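Local coordinates for yersinopine synthase (Yersinia pestis, PDB 6C4M), which catalyses the NADPH-dependent reductive condensation of pyruvate with an aminobutanoate-histidine intermediate, the last step in making the metallophore yersinopine, at residues L62-L74 and K85-Q97. Residues are numbered along the deposited sequence; the frame is centred on the assembly and turned at random.
Sequences LKQYLALTPTLYL and KESSVTIDCYIDQ
Leu72 and Val89 form a hydrogen-bonded pair at the heart of an antiparallel beta hairpin, strands 71-76 and 87-90, that belongs to the Rossmann-type NADP-binding part of the enzyme. Leu72 N reaches Val89 O at 2.9 Å, in the carbonyl plane, and Val89 N returns a bond to Leu72 O; Leu74 and Ser87 repeat the exchange. Beyond Val89 the ladder ends with Ile91 N on Pro70 O (2.8 Å). The ring of Pro70 holds phi near the -78° that suits the inverse gamma turn it centres between helix and strand, while Thr71 N bonds back to Thr69 O. On the face bearing Leu72, Leu74, Ser87 and Val89 the apolar side chains pack together, and Ile91, just beyond the strand, joins them: Leu72 CD1 meets Ile91 CD1 at 3.6 Å, while Val89 lies against Val39 of helix 32-44. Thr71, Tyr73, Ser88 and Thr90 occupy the other face, where Ser88 is short enough for its CB to lie 4.0 Å from Tyr73 CE1.

Strand 93-95 then runs nearly antiparallel to the helix segment 62-68, with Tyr94 bridging the two. Its ring is carried to the helix by a CG anti to the backbone N (chi1 -177°); Leu66 CD1 lies 3.3 Å from Tyr94 CD2, Lys63 CB packs against Tyr94 CE1, and Leu62 CD2 lies beside the OH end. Tyr94 also touches Leu51 and the NADP-binding Asn53, so the contact adjoins the cofactor site. The long, extended Lys63 passes the CE1 side of the ring with CB and CG, at about a right angle, and its outer chain delivers the ammonium to Asp96, a salt bridge in which Lys63 NZ meets Asp96 OD2 at 2.9 Å from above the carboxylate plane, 52° out of it.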
loop_
_atom_site.group_PDB
_atom_site.type_symbol
_atom_site.label_atom_id
_atom_site.label_comp_id
_atom_site.label_asym_id
_atom_site.label_seq_id
_atom_site.Cartn_x
_atom_site.Cartn_y
_atom_site.Cartn_z
ATOM N N LEU A 62 30.300 8.167 29.047
ATOM C CA LEU A 62 30.320 9.585 28.700
ATOM C C LEU A 62 30.857 10.412 29.855
ATOM O O LEU A 62 31.557 11.413 29.642
ATOM C CB LEU A 62 28.908 10.041 28.321
ATOM C CG LEU A 62 28.667 11.534 28.042
ATOM C CD1 LEU A 62 29.366 11.933 26.755
ATOM C CD2 LEU A 62 27.155 11.827 27.968
ATOM N N LYS A 63 30.530 10.014 31.087
ATOM C CA LYS A 63 31.097 10.679 32.251
ATOM C C LYS A 63 32.612 10.580 32.232
ATOM O O LYS A 63 33.317 11.566 32.455
ATOM C CB LYS A 63 30.534 10.068 33.526
ATOM C CG LYS A 63 31.046 10.737 34.815
ATOM C CD LYS A 63 30.501 10.009 36.049
ATOM C CE LYS A 63 30.677 10.829 37.327
ATOM N NZ LYS A 63 30.195 10.062 38.507
ATOM N N GLN A 64 33.132 9.380 31.972
ATOM C CA GLN A 64 34.577 9.193 31.893
ATOM C C GLN A 64 35.167 10.007 30.752
ATOM O O GLN A 64 36.162 10.718 30.928
ATOM C CB GLN A 64 34.896 7.710 31.703
ATOM C CG GLN A 64 34.529 6.853 32.887
ATOM C CD GLN A 64 34.712 5.375 32.612
ATOM O OE1 GLN A 64 35.016 4.965 31.482
ATOM N NE2 GLN A 64 34.503 4.564 33.635
ATOM N N TYR A 65 34.582 9.891 29.559
ATOM C CA TYR A 65 35.115 10.623 28.422
ATOM C C TYR A 65 35.206 12.121 28.716
ATOM O O TYR A 65 36.222 12.760 28.430
ATOM C CB TYR A 65 34.251 10.370 27.190
ATOM C CG TYR A 65 34.475 11.414 26.123
ATOM C CD1 TYR A 65 35.477 11.261 25.177
ATOM C CD2 TYR A 65 33.704 12.572 26.086
ATOM C CE1 TYR A 65 35.693 12.215 24.207
ATOM C CE2 TYR A 65 33.916 13.533 25.121
ATOM C CZ TYR A 65 34.911 13.345 24.181
ATOM O OH TYR A 65 35.122 14.306 23.222
ATOM N N LEU A 66 34.146 12.704 29.278
ATOM C CA LEU A 66 34.113 14.156 29.422
ATOM C C LEU A 66 35.095 14.642 30.465
ATOM O O LEU A 66 35.636 15.743 30.330
ATOM C CB LEU A 66 32.721 14.626 29.794
ATOM C CG LEU A 66 31.679 14.449 28.710
ATOM C CD1 LEU A 66 30.344 14.810 29.309
ATOM C CD2 LEU A 66 32.003 15.340 27.505
ATOM N N ALA A 67 35.326 13.851 31.512
ATOM C CA ALA A 67 36.317 14.231 32.512
ATOM C C ALA A 67 37.693 14.384 31.901
ATOM O O ALA A 67 38.565 15.000 32.513
ATOM C CB ALA A 67 36.375 13.184 33.620
ATOM N N LEU A 68 37.913 13.807 30.723
ATOM C CA LEU A 68 39.167 13.929 29.998
ATOM C C LEU A 68 39.110 15.028 28.948
ATOM O O LEU A 68 40.033 15.833 28.843
ATOM C CB LEU A 68 39.519 12.594 29.329
ATOM C CG LEU A 68 40.863 12.568 28.595
ATOM C CD1 LEU A 68 42.010 12.738 29.570
ATOM C CD2 LEU A 68 41.024 11.293 27.774
ATOM N N THR A 69 38.025 15.088 28.183
ATOM C CA THR A 69 37.884 16.052 27.096
ATOM C C THR A 69 36.418 16.457 27.069
ATOM O O THR A 69 35.588 15.745 26.477
ATOM C CB THR A 69 38.315 15.464 25.756
ATOM O OG1 THR A 69 37.530 14.298 25.481
ATOM C CG2 THR A 69 39.788 15.079 25.778
ATOM N N PRO A 70 36.050 17.589 27.708
ATOM C CA PRO A 70 34.624 17.951 27.830
ATOM C C PRO A 70 34.047 18.557 26.549
ATOM O O PRO A 70 33.534 19.675 26.531
ATOM C CB PRO A 70 34.633 18.928 29.014
ATOM C CG PRO A 70 36.002 19.540 29.015
ATOM C CD PRO A 70 36.930 18.492 28.477
ATOM N N THR A 71 34.076 17.779 25.466
ATOM C CA THR A 71 33.656 18.257 24.157
ATOM C C THR A 71 32.750 17.240 23.482
ATOM O O THR A 71 33.090 16.055 23.391
ATOM C CB THR A 71 34.869 18.531 23.271
ATOM O OG1 THR A 71 35.710 19.492 23.919
ATOM C CG2 THR A 71 34.430 19.043 21.913
ATOM N N LEU A 72 31.613 17.719 22.988
ATOM C CA LEU A 72 30.702 16.930 22.181
ATOM C C LEU A 72 30.871 17.308 20.713
ATOM O O LEU A 72 31.268 18.430 20.386
ATOM C CB LEU A 72 29.256 17.162 22.616
ATOM C CG LEU A 72 29.010 16.980 24.107
ATOM C CD1 LEU A 72 27.582 17.377 24.439
ATOM C CD2 LEU A 72 29.295 15.537 24.473
ATOM N N TYR A 73 30.557 16.359 19.837
ATOM C CA TYR A 73 30.761 16.488 18.396
ATOM C C TYR A 73 29.470 16.187 17.651
ATOM O O TYR A 73 28.733 15.264 18.018
ATOM C CB TYR A 73 31.867 15.542 17.918
ATOM C CG TYR A 73 33.221 15.881 18.501
ATOM C CD1 TYR A 73 34.031 16.840 17.908
ATOM C CD2 TYR A 73 33.680 15.261 19.658
ATOM C CE1 TYR A 73 35.263 17.168 18.440
ATOM C CE2 TYR A 73 34.919 15.577 20.192
ATOM C CZ TYR A 73 35.704 16.534 19.575
ATOM O OH TYR A 73 36.935 16.867 20.099
ATOM N N LEU A 74 29.209 16.970 16.602
ATOM C CA LEU A 74 27.992 16.859 15.810
ATOM C C LEU A 74 28.325 17.019 14.334
ATOM O O LEU A 74 29.184 17.823 13.957
ATOM C CB LEU A 74 26.952 17.915 16.203
ATOM C CG LEU A 74 25.671 18.061 15.355
ATOM C CD1 LEU A 74 24.649 16.963 15.599
ATOM C CD2 LEU A 74 25.060 19.421 15.655
ATOM N N LYS A 85 26.907 21.839 9.921
ATOM C CA LYS A 85 28.171 21.264 9.494
ATOM C C LYS A 85 28.864 20.658 10.711
ATOM O O LYS A 85 28.275 20.546 11.792
ATOM C CB LYS A 85 29.046 22.327 8.816
ATOM C CG LYS A 85 28.404 23.039 7.629
ATOM C CD LYS A 85 28.005 22.074 6.530
ATOM C CE LYS A 85 27.704 22.815 5.221
ATOM N NZ LYS A 85 26.672 23.886 5.380
ATOM N N GLU A 86 30.123 20.265 10.540
ATOM C CA GLU A 86 30.878 19.692 11.645
ATOM C C GLU A 86 31.068 20.739 12.727
ATOM O O GLU A 86 31.596 21.826 12.470
ATOM C CB GLU A 86 32.225 19.161 11.162
ATOM C CG GLU A 86 32.084 18.014 10.165
ATOM C CD GLU A 86 33.417 17.434 9.730
ATOM O OE1 GLU A 86 33.412 16.509 8.885
ATOM O OE2 GLU A 86 34.466 17.895 10.234
ATOM N N SER A 87 30.613 20.413 13.934
ATOM C CA SER A 87 30.657 21.332 15.055
ATOM C C SER A 87 31.088 20.589 16.306
ATOM O O SER A 87 30.963 19.363 16.414
ATOM C CB SER A 87 29.301 21.986 15.323
ATOM O OG SER A 87 28.755 22.559 14.159
ATOM N N SER A 88 31.579 21.370 17.258
ATOM C CA SER A 88 31.982 20.888 18.564
ATOM C C SER A 88 31.494 21.879 19.604
ATOM O O SER A 88 31.416 23.080 19.333
ATOM C CB SER A 88 33.497 20.758 18.671
ATOM O OG SER A 88 34.097 22.030 18.571
ATOM N N VAL A 89 31.185 21.383 20.801
ATOM C CA VAL A 89 30.676 22.239 21.867
ATOM C C VAL A 89 31.228 21.766 23.200
ATOM O O VAL A 89 31.285 20.564 23.479
ATOM C CB VAL A 89 29.135 22.268 21.884
ATOM C CG1 VAL A 89 28.570 20.871 22.119
ATOM C CG2 VAL A 89 28.645 23.236 22.941
ATOM N N THR A 90 31.623 22.717 24.029
ATOM C CA THR A 90 32.237 22.409 25.303
ATOM C C THR A 90 31.169 22.284 26.381
ATOM O O THR A 90 30.191 23.035 26.395
ATOM C CB THR A 90 33.256 23.485 25.669
ATOM O OG1 THR A 90 34.447 23.243 24.908
ATOM C CG2 THR A 90 33.581 23.450 27.152
ATOM N N ILE A 91 31.345 21.310 27.272
ATOM C CA ILE A 91 30.462 21.126 28.416
ATOM C C ILE A 91 31.232 21.590 29.649
ATOM O O ILE A 91 32.339 21.110 29.918
ATOM C CB ILE A 91 29.997 19.666 28.557
ATOM C CG1 ILE A 91 29.244 19.196 27.304
ATOM C CG2 ILE A 91 29.123 19.511 29.795
ATOM C CD1 ILE A 91 27.892 19.872 27.053
ATOM N N ASP A 92 30.650 22.522 30.396
ATOM C CA ASP A 92 31.329 23.122 31.536
ATOM C C ASP A 92 31.083 22.363 32.821
ATOM O O ASP A 92 31.880 22.465 33.761
ATOM C CB ASP A 92 30.867 24.574 31.697
ATOM C CG ASP A 92 31.152 25.403 30.452
ATOM O OD1 ASP A 92 32.341 25.720 30.227
ATOM O OD2 ASP A 92 30.199 25.676 29.683
ATOM N N CYS A 93 30.006 21.594 32.880
ATOM C CA CYS A 93 29.687 20.839 34.076
ATOM C C CYS A 93 28.913 19.601 33.659
ATOM O O CYS A 93 27.956 19.710 32.892
ATOM C CB CYS A 93 28.871 21.700 35.039
ATOM S SG CYS A 93 28.412 20.867 36.537
ATOM N N TYR A 94 29.331 18.435 34.144
ATOM C CA TYR A 94 28.617 17.190 33.899
ATOM C C TYR A 94 28.347 16.522 35.232
ATOM O O TYR A 94 29.243 16.442 36.080
ATOM C CB TYR A 94 29.409 16.256 32.984
ATOM C CG TYR A 94 28.704 14.954 32.627
ATOM C CD1 TYR A 94 28.846 13.819 33.411
ATOM C CD2 TYR A 94 27.921 14.862 31.482
ATOM C CE1 TYR A 94 28.213 12.619 33.062
ATOM C CE2 TYR A 94 27.289 13.707 31.143
ATOM C CZ TYR A 94 27.437 12.579 31.931
ATOM O OH TYR A 94 26.809 11.413 31.557
ATOM N N ILE A 95 27.103 16.074 35.421
ATOM C CA ILE A 95 26.678 15.383 36.629
ATOM C C ILE A 95 25.902 14.133 36.234
ATOM O O ILE A 95 25.356 14.030 35.132
ATOM C CB ILE A 95 25.806 16.271 37.532
ATOM C CG1 ILE A 95 24.646 16.847 36.710
ATOM C CG2 ILE A 95 26.677 17.352 38.205
ATOM C CD1 ILE A 95 23.602 17.614 37.547
ATOM N N ASP A 96 25.857 13.180 37.166
ATOM C CA ASP A 96 25.076 11.970 36.997
ATOM C C ASP A 96 24.179 11.708 38.194
ATOM O O ASP A 96 23.650 10.614 38.324
ATOM C CB ASP A 96 25.983 10.764 36.733
ATOM C CG ASP A 96 26.792 10.362 37.942
ATOM O OD1 ASP A 96 26.758 11.108 38.938
ATOM O OD2 ASP A 96 27.466 9.311 37.874
ATOM N N GLN A 97 23.980 12.692 39.047
ATOM C CA GLN A 97 23.032 12.612 40.144
ATOM C C GLN A 97 22.265 13.920 40.159
ATOM O O GLN A 97 22.872 14.996 40.182
ATOM C CB GLN A 97 23.728 12.388 41.515
ATOM C CG GLN A 97 24.239 10.979 41.771
ATOM C CD GLN A 97 23.183 9.889 41.558
ATOM O OE1 GLN A 97 22.037 9.995 42.015
ATOM N NE2 GLN A 97 23.568 8.839 40.841
#